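Local coordinates for cytosolic IMP-GMP specific 5'-nucleotidase (Legionella pneumophila subsp. pneumophila, PDB 4OHF) that hydrolyses selected nucleoside 5'-monophosphates, IMP and GMP among them, as a cytosolic nucleotidase II subject to allosteric regulation and substrate activation, at the interface of chains A and B. Sequence-based numbering; all coordinates share one arbitrary frame. Chains: chain A/B, Cytosolic IMP-GMP specific 5'-nucleotidase.

Contacts 1 and 2 lie far apart on one interface between two copies of the nucleotidase, the centres of their C-alpha atoms about 60 Å apart. They share no residue, but both use the C-terminal part of the same long helix: residues 338-367 of chain B in contact 1, and residues 327-364 of chain A in contact 2. What the helix meets differs, helix 189-200 and the residue after it in contact 1, the N-terminus and the 439-440 loop in contact 2. The interface is not an exact two-fold; a long helix of each chain reaches the other subunit, which probably helps hold the pair together within the deposited four-copy assembly.

Contact 1: the interface of chains A and B. Residues chain A 197, 200-201; chain B 363, 366-367.
A:His197 and A:Tyr201 converge on one carboxylate oxygen of B:Asp367, at the end of a long helix in this HAD-fold cytosolic nucleotidase II. The imidazole meets the acid at about a right angle, with ring and carboxylate planes 39° apart. Its NE2 donates to OD2 at 2.7 Å, on the syn lone pair facing the other oxygen, and OD2 sits slightly out of the ring plane. That bond is bent, 146° at the hydrogen; OD1 is a longer, secondary partner of NE2 at 3.2 Å. With CG anti to the backbone N (chi1 -165°), A:His197 extends from helix 189-200 towards its partner.

The phenol approaches the same oxygen differently. Its hydroxyl OH donates to OD2 over 3.3 Å from well above the carboxylate plane, while OD2 lies at the edge of the tyrosine ring and in its plane. The ring and carboxylate planes are nearly perpendicular, and OD2 accepts from two donors arriving by different routes. B:Ile366 packs obliquely against the phenol: its CG2 methyl lies over one face at the hydroxyl end, 3.5 Å from ring carbon CZ, and CD1 lies off the same face towards CE1.

A:Arg200 stands farther back, its bent chain leaving guanidinium NH2 4.1 Å from OD2 of B:Asp367. No direct ion pair forms at that distance, but the opposite charge may help stabilise the carboxylate. One guanidinium face lies against CA of A:His197.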
# COMPACT_ATOMS: atom_id res chain seq x y z
N HIS A 197 12.99 -35.81 -28.62
CA HIS A 197 13.56 -35.06 -29.73
C HIS A 197 14.36 -33.88 -29.18
O HIS A 197 15.51 -33.66 -29.57
CB HIS A 197 12.44 -34.55 -30.65
CG HIS A 197 12.93 -34.08 -31.98
ND1 HIS A 197 12.23 -33.17 -32.75
CD2 HIS A 197 14.02 -34.43 -32.71
CE1 HIS A 197 12.88 -32.98 -33.89
NE2 HIS A 197 13.96 -33.73 -33.89
N ARG A 200 17.37 -34.89 -27.45
CA ARG A 200 18.34 -35.31 -28.45
C ARG A 200 19.10 -34.09 -28.97
O ARG A 200 20.21 -34.21 -29.51
CB ARG A 200 17.65 -36.00 -29.63
CG ARG A 200 17.93 -37.49 -29.76
CD ARG A 200 17.12 -38.09 -30.94
NE ARG A 200 15.70 -38.25 -30.61
CZ ARG A 200 14.70 -38.09 -31.48
NH1 ARG A 200 13.45 -38.27 -31.08
NH2 ARG A 200 14.95 -37.74 -32.74
N TYR A 201 18.50 -32.91 -28.81
CA TYR A 201 19.12 -31.67 -29.25
C TYR A 201 19.78 -30.87 -28.11
O TYR A 201 19.97 -29.66 -28.23
CB TYR A 201 18.08 -30.78 -29.95
CG TYR A 201 17.87 -31.12 -31.40
CD1 TYR A 201 18.41 -30.31 -32.40
CD2 TYR A 201 17.16 -32.25 -31.78
CE1 TYR A 201 18.25 -30.63 -33.75
CE2 TYR A 201 16.99 -32.58 -33.13
CZ TYR A 201 17.54 -31.76 -34.11
OH TYR A 201 17.39 -32.08 -35.44
N THR B 363 17.55 -29.44 -39.14
CA THR B 363 17.00 -30.49 -38.29
C THR B 363 16.85 -31.79 -39.10
O THR B 363 16.82 -32.89 -38.53
CB THR B 363 15.64 -30.07 -37.69
OG1 THR B 363 14.61 -30.18 -38.68
CG2 THR B 363 15.71 -28.63 -37.24
N ILE B 366 20.21 -33.44 -39.04
CA ILE B 366 20.46 -33.98 -37.71
C ILE B 366 19.52 -35.15 -37.43
O ILE B 366 19.95 -36.20 -36.95
CB ILE B 366 20.29 -32.89 -36.65
CG1 ILE B 366 21.34 -31.79 -36.90
CG2 ILE B 366 20.41 -33.47 -35.25
CD1 ILE B 366 21.16 -30.53 -36.07
N ASP B 367 18.24 -34.99 -37.74
CA ASP B 367 17.29 -36.07 -37.55
C ASP B 367 17.68 -37.26 -38.42
O ASP B 367 17.65 -38.41 -37.98
CB ASP B 367 15.86 -35.63 -37.92
CG ASP B 367 15.15 -34.90 -36.78
OD1 ASP B 367 14.06 -34.34 -37.03
OD2 ASP B 367 15.68 -34.89 -35.65

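Contact 2: the interface of chains A and B. Residues chain A 356, 358-359, 362; chain B 3, 439-440.
A:Gln356 reaches across to the backbone carbonyl of B:Thr3, placing the N-terminus of one nucleotidase II subunit beside the long helix 327-364 of the other. The polar part of this helix-to-loop contact illustrates how a side-chain amide can read a main-chain oxygen. The amide nitrogen NE2 donates to B:Thr3 O over 3.2 Å, and the bond is nearly straight, 176° at the hydrogen. The acceptor lies practically in the amide plane, and the donor meets it on a lone pair in the carbonyl plane. The glutamine starts with CG anti to the backbone N and then bends at chi2 (62°), which turns the amide towards the N-terminal segment.

A water adds a second route between the same two groups. It is 2.9 Å from A:Gln356 OE1, the amide oxygen, and 3.0 Å from B:Thr3 O. Both ends of the amide are therefore engaged, which should restrain its rotation.

Apolar packing centres on A:Val359, one helical turn along from A:Gln356 by sequence. Its CG1 methyl sits over the middle of one face of the B:His440 imidazole, 3.8 Å from the ring centroid, in a CH-pi contact. The two side chains lie side by side and point the same way. CG1 is anti to the carbonyl carbon (chi1 -60°), leaving that branch to cover the ring while CG2 approaches B:Thr3 O.

The sulfur contact is weaker. A:Cys362, another turn further on, turns its thiol towards the loop, and SG makes a weak hydrogen bond to the backbone oxygen O of B:Glu439 at 3.2 Å.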
# COMPACT_ATOMS: atom_id res chain seq x y z
N GLN A 356 -15.59 9.22 -44.62
CA GLN A 356 -14.57 10.14 -45.08
C GLN A 356 -15.20 11.10 -46.09
O GLN A 356 -14.97 12.30 -46.02
CB GLN A 356 -13.40 9.40 -45.73
CG GLN A 356 -12.21 10.28 -46.05
CD GLN A 356 -11.62 10.91 -44.81
OE1 GLN A 356 -11.21 10.20 -43.88
NE2 GLN A 356 -11.57 12.24 -44.77
N TYR A 358 -18.03 11.92 -46.10
CA TYR A 358 -18.89 12.78 -45.27
C TYR A 358 -18.13 14.00 -44.74
O TYR A 358 -18.52 15.13 -44.98
CB TYR A 358 -19.46 12.01 -44.07
CG TYR A 358 -20.35 12.86 -43.17
CD1 TYR A 358 -21.74 12.86 -43.32
CD2 TYR A 358 -19.80 13.66 -42.17
CE1 TYR A 358 -22.56 13.64 -42.49
CE2 TYR A 358 -20.61 14.44 -41.33
CZ TYR A 358 -21.99 14.43 -41.50
OH TYR A 358 -22.80 15.18 -40.68
N VAL A 359 -17.05 13.74 -43.99
CA VAL A 359 -16.25 14.81 -43.42
C VAL A 359 -15.69 15.72 -44.51
O VAL A 359 -15.59 16.92 -44.31
CB VAL A 359 -15.09 14.26 -42.55
CG1 VAL A 359 -15.66 13.45 -41.39
CG2 VAL A 359 -14.15 13.41 -43.37
N CYS A 362 -18.51 17.99 -45.31
CA CYS A 362 -18.74 18.78 -44.10
C CYS A 362 -17.60 19.78 -43.90
O CYS A 362 -17.80 20.87 -43.36
CB CYS A 362 -18.84 17.84 -42.88
SG CYS A 362 -18.97 18.66 -41.24
N THR B 3 -7.47 15.61 -43.66
CA THR B 3 -8.30 14.41 -43.53
C THR B 3 -9.22 14.39 -42.29
O THR B 3 -10.27 13.75 -42.32
CB THR B 3 -7.42 13.16 -43.47
OG1 THR B 3 -6.59 13.23 -42.30
CG2 THR B 3 -6.53 13.08 -44.69
N GLU B 439 -15.69 17.81 -36.89
CA GLU B 439 -15.95 17.81 -38.32
C GLU B 439 -16.76 16.55 -38.69
O GLU B 439 -17.22 16.39 -39.81
CB GLU B 439 -14.63 17.81 -39.08
CG GLU B 439 -14.64 18.65 -40.33
CD GLU B 439 -14.60 20.12 -40.01
OE1 GLU B 439 -13.49 20.64 -39.75
OE2 GLU B 439 -15.68 20.76 -40.00
N HIS B 440 -16.87 15.64 -37.73
CA HIS B 440 -17.63 14.41 -37.91
C HIS B 440 -19.07 14.67 -37.54
O HIS B 440 -19.42 15.72 -36.99
CB HIS B 440 -17.08 13.30 -37.01
CG HIS B 440 -15.80 12.72 -37.51
ND1 HIS B 440 -14.63 13.44 -37.60
CD2 HIS B 440 -15.50 11.47 -37.96
CE1 HIS B 440 -13.67 12.67 -38.09
NE2 HIS B 440 -14.18 11.47 -38.32
O HOH W 1 -11.48 11.23 -41.23